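Local coordinates for fatty acid-binding protein homolog 1 (Echinococcus granulosus, PDB 1O8V) that binds long-chain fatty acids inside a beta-barrel and has been implicated in the acquisition, storage and transport of lipids in this parasite, at residues G16-K19 against I20-L24. Numbering follows the deposited sequence.
Sequences GFDK and IMERL. With PLM (palmitic acid), chain B.
The like-charged carboxylates of Asp-18 and Glu-22, one helical turn apart, are bridged by a water molecule. Its protons go to both: the water oxygen lies 2.6 Å from Asp-18 OD2 and 2.8 Å from Glu-22 OE2. These two carboxylate oxygens stay 4.5 Å apart. With CG beside its backbone N (chi1 -71°), Glu-22 runs back past the Asp-18 carbonyl oxygen, the acceptor of its own backbone N-H. Gly-16 is the N-cap of helix 17-24, the first of the two helices that cap the barrel in fatty-acid-binding proteins; Met-21 packs on the second, helix 28-36.

Elsewhere on this helix, Phe-17 and Met-21 meet the palmitate. CG of Met-21 sits over one ring face of Phe-17, 4.3 Å from the centroid, and SD makes an oblique Met-aromatic contact; the bend at chi3 (-70°) returns CE to 3.8 Å from Phe-17 CD2. Both residues touch the same ligand carbon, PLM CB, at 3.6 Å from Met-21 SD and 3.7 Å from Phe-17 CZ. Arg-128, which binds the fatty-acid carboxylate, makes a cation-pi contact with Phe-17. The water between the acids probably eases their repulsion, while the apolar pair gives the fatty-acid chain a polarisable surface suited to dispersion contacts.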
ATOM      1  N   GLY A  16      -6.511 -10.430  -7.003  1.00  8.70           N
ATOM      2  CA  GLY A  16      -6.631 -10.946  -5.653  1.00  8.35           C
ATOM      3  C   GLY A  16      -6.965  -9.973  -4.543  1.00  7.29           C
ATOM      4  O   GLY A  16      -7.045 -10.351  -3.373  1.00  7.82           O
ATOM      5  N   PHE A  17      -7.154  -8.707  -4.884  1.00  7.50           N
ATOM      6  CA  PHE A  17      -7.480  -7.717  -3.862  1.00  6.98           C
ATOM      7  C   PHE A  17      -8.820  -8.008  -3.210  1.00  7.01           C
ATOM      8  O   PHE A  17      -9.005  -7.696  -2.022  1.00  5.96           O
ATOM      9  CB  PHE A  17      -7.499  -6.308  -4.455  1.00  7.30           C
ATOM     10  CG  PHE A  17      -7.391  -5.188  -3.443  1.00  7.01           C
ATOM     11  CD1 PHE A  17      -6.355  -5.150  -2.536  1.00  9.23           C
ATOM     12  CD2 PHE A  17      -8.293  -4.136  -3.468  1.00  7.39           C
ATOM     13  CE1 PHE A  17      -6.223  -4.093  -1.667  1.00 11.37           C
ATOM     14  CE2 PHE A  17      -8.190  -3.079  -2.576  1.00 10.21           C
ATOM     15  CZ  PHE A  17      -7.158  -3.054  -1.694  1.00  9.38           C
ATOM     16  N   ASP A  18      -9.771  -8.529  -3.989  1.00  6.88           N
ATOM     17  CA  ASP A  18     -11.050  -8.931  -3.409  1.00  7.72           C
ATOM     18  C   ASP A  18     -10.869  -9.930  -2.280  1.00  7.77           C
ATOM     19  O   ASP A  18     -11.424  -9.755  -1.201  1.00  7.23           O
ATOM     20  CB  ASP A  18     -12.024  -9.468  -4.467  1.00  8.43           C
ATOM     21  CG  ASP A  18     -11.441 -10.581  -5.339  1.00 12.10           C
ATOM     22  OD1 ASP A  18     -10.206 -10.741  -5.493  1.00 10.88           O
ATOM     23  OD2 ASP A  18     -12.203 -11.354  -5.969  1.00 16.86           O
ATOM     24  N   LYS A  19     -10.050 -10.935  -2.513  1.00  7.21           N
ATOM     25  CA  LYS A  19      -9.788 -11.941  -1.500  1.00  7.79           C
ATOM     26  C   LYS A  19      -9.100 -11.372  -0.262  1.00  6.95           C
ATOM     27  O   LYS A  19      -9.409 -11.784   0.837  1.00  6.96           O
ATOM     28  CB  LYS A  19      -9.005 -13.101  -2.091  1.00  8.65           C
ATOM     29  CG  LYS A  19      -9.756 -13.709  -3.256  1.00 12.37           C
ATOM     30  CD  LYS A  19      -9.013 -14.831  -3.888  1.00 16.71           C
ATOM     31  CE  LYS A  19      -9.925 -15.679  -4.737  1.00 21.58           C
ATOM     32  NZ  LYS A  19      -9.246 -16.940  -5.140  1.00 25.00           N
ATOM     33  N   ILE A  20      -8.200 -10.397  -0.441  1.00  6.35           N
ATOM     34  CA  ILE A  20      -7.546  -9.727   0.684  1.00  6.12           C
ATOM     35  C   ILE A  20      -8.594  -8.988   1.518  1.00  5.62           C
ATOM     36  O   ILE A  20      -8.640  -9.116   2.740  1.00  5.35           O
ATOM     37  CB  ILE A  20      -6.484  -8.711   0.165  1.00  6.12           C
ATOM     38  CG1 ILE A  20      -5.265  -9.440  -0.404  1.00  6.61           C
ATOM     39  CG2 ILE A  20      -6.057  -7.756   1.264  1.00  7.45           C
ATOM     40  CD1 ILE A  20      -4.438 -10.195   0.610  1.00  7.91           C
ATOM     41  N   MET A  21      -9.422  -8.191   0.847  1.00  5.50           N
ATOM     42  CA  MET A  21     -10.438  -7.428   1.569  1.00  5.16           C
ATOM     43  C   MET A  21     -11.414  -8.345   2.318  1.00  5.70           C
ATOM     44  O   MET A  21     -11.849  -8.028   3.414  1.00  6.08           O
ATOM     45  CB  MET A  21     -11.207  -6.518   0.588  1.00  5.03           C
ATOM     46  CG  MET A  21     -10.399  -5.342   0.061  1.00  7.10           C
ATOM     47  SD  MET A  21     -11.380  -4.161  -0.883  1.00  7.86           S
ATOM     48  CE  MET A  21     -11.736  -5.126  -2.340  1.00  8.89           C
ATOM     49  N   GLU A  22     -11.786  -9.451   1.687  1.00  6.09           N
ATOM     50  CA  GLU A  22     -12.702 -10.415   2.289  1.00  6.14           C
ATOM     51  C   GLU A  22     -12.091 -10.968   3.581  1.00  5.49           C
ATOM     52  O   GLU A  22     -12.738 -11.022   4.616  1.00  6.08           O
ATOM     53  CB  GLU A  22     -13.033 -11.535   1.277  1.00  5.27           C
ATOM     54  CG  GLU A  22     -13.940 -11.042   0.141  1.00  6.30           C
ATOM     55  CD  GLU A  22     -13.914 -11.823  -1.169  1.00  9.45           C
ATOM     56  OE1 GLU A  22     -13.322 -12.907  -1.226  1.00 11.36           O
ATOM     57  OE2 GLU A  22     -14.533 -11.315  -2.150  1.00 12.47           O
ATOM     58  N   ARG A  23     -10.812 -11.320   3.534  1.00  5.91           N
ATOM     59  CA  ARG A  23     -10.142 -11.875   4.711  1.00  6.05           C
ATOM     60  C   ARG A  23      -9.999 -10.872   5.845  1.00  6.68           C
ATOM     61  O   ARG A  23     -10.011 -11.243   7.005  1.00  7.54           O
ATOM     62  CB  ARG A  23      -8.755 -12.436   4.323  1.00  6.58           C
ATOM     63  CG  ARG A  23      -8.053 -13.237   5.387  1.00  7.35           C
ATOM     64  CD  ARG A  23      -8.809 -14.476   5.850  1.00 10.40           C
ATOM     65  NE  ARG A  23      -8.981 -15.398   4.754  1.00 11.33           N
ATOM     66  CZ  ARG A  23      -8.137 -16.376   4.453  1.00 13.83           C
ATOM     67  NH1 ARG A  23      -7.059 -16.590   5.199  1.00 13.38           N
ATOM     68  NH2 ARG A  23      -8.368 -17.137   3.386  1.00 15.30           N
ATOM     69  N   LEU A  24      -9.844  -9.606   5.488  1.00  6.54           N
ATOM     70  CA  LEU A  24      -9.663  -8.521   6.471  1.00  6.11           C
ATOM     71  C   LEU A  24     -10.980  -8.024   7.073  1.00  6.52           C
ATOM     72  O   LEU A  24     -10.965  -7.197   7.997  1.00  8.43           O
ATOM     73  CB  LEU A  24      -8.932  -7.356   5.828  1.00  6.00           C
ATOM     74  CG  LEU A  24      -7.460  -7.590   5.513  1.00  6.51           C
ATOM     75  CD1 LEU A  24      -6.886  -6.454   4.674  1.00  7.19           C
ATOM     76  CD2 LEU A  24      -6.689  -7.805   6.801  1.00  6.35           C
TER
HETATM   77  C1  PLM B1136      -1.249  -0.902  -2.708  1.00 14.62           C
HETATM   78  O1  PLM B1136      -1.710  -0.982  -3.913  1.00 12.89           O
HETATM   79  O2  PLM B1136      -0.311  -0.003  -2.487  1.00 15.63           O
HETATM   80  C2  PLM B1136      -1.802  -1.844  -1.643  1.00 14.51           C
HETATM   81  C3  PLM B1136      -2.327  -1.114  -0.416  1.00 16.42           C
HETATM   82  C4  PLM B1136      -3.037  -2.126   0.487  1.00 17.94           C
HETATM   83  C5  PLM B1136      -3.479  -1.468   1.788  1.00 16.39           C
HETATM   84  C6  PLM B1136      -4.080  -2.460   2.797  1.00 18.93           C
HETATM   85  C7  PLM B1136      -5.372  -3.161   2.370  1.00 19.95           C
HETATM   86  C8  PLM B1136      -6.567  -2.356   2.817  1.00 19.04           C
HETATM   87  C9  PLM B1136      -7.903  -2.875   2.310  1.00 17.18           C
HETATM   88  CA  PLM B1136      -8.875  -1.721   2.149  1.00 16.86           C
HETATM   89  CB  PLM B1136      -9.500  -1.637   0.782  1.00 17.93           C
HETATM   90  CC  PLM B1136     -10.385  -0.410   0.573  1.00 17.45           C
HETATM   91  CD  PLM B1136     -10.278   0.107  -0.845  1.00 20.46           C
HETATM   92  CE  PLM B1136      -9.371   1.313  -1.024  1.00 22.91           C
HETATM   93  CF  PLM B1136      -9.219   1.651  -2.505  1.00 24.46           C
HETATM   94  CG  PLM B1136      -8.312   2.846  -2.782  1.00 25.25           C
HETATM   95  O   HOH W   1     -14.496 -12.030  -4.886  1.00 25.25           O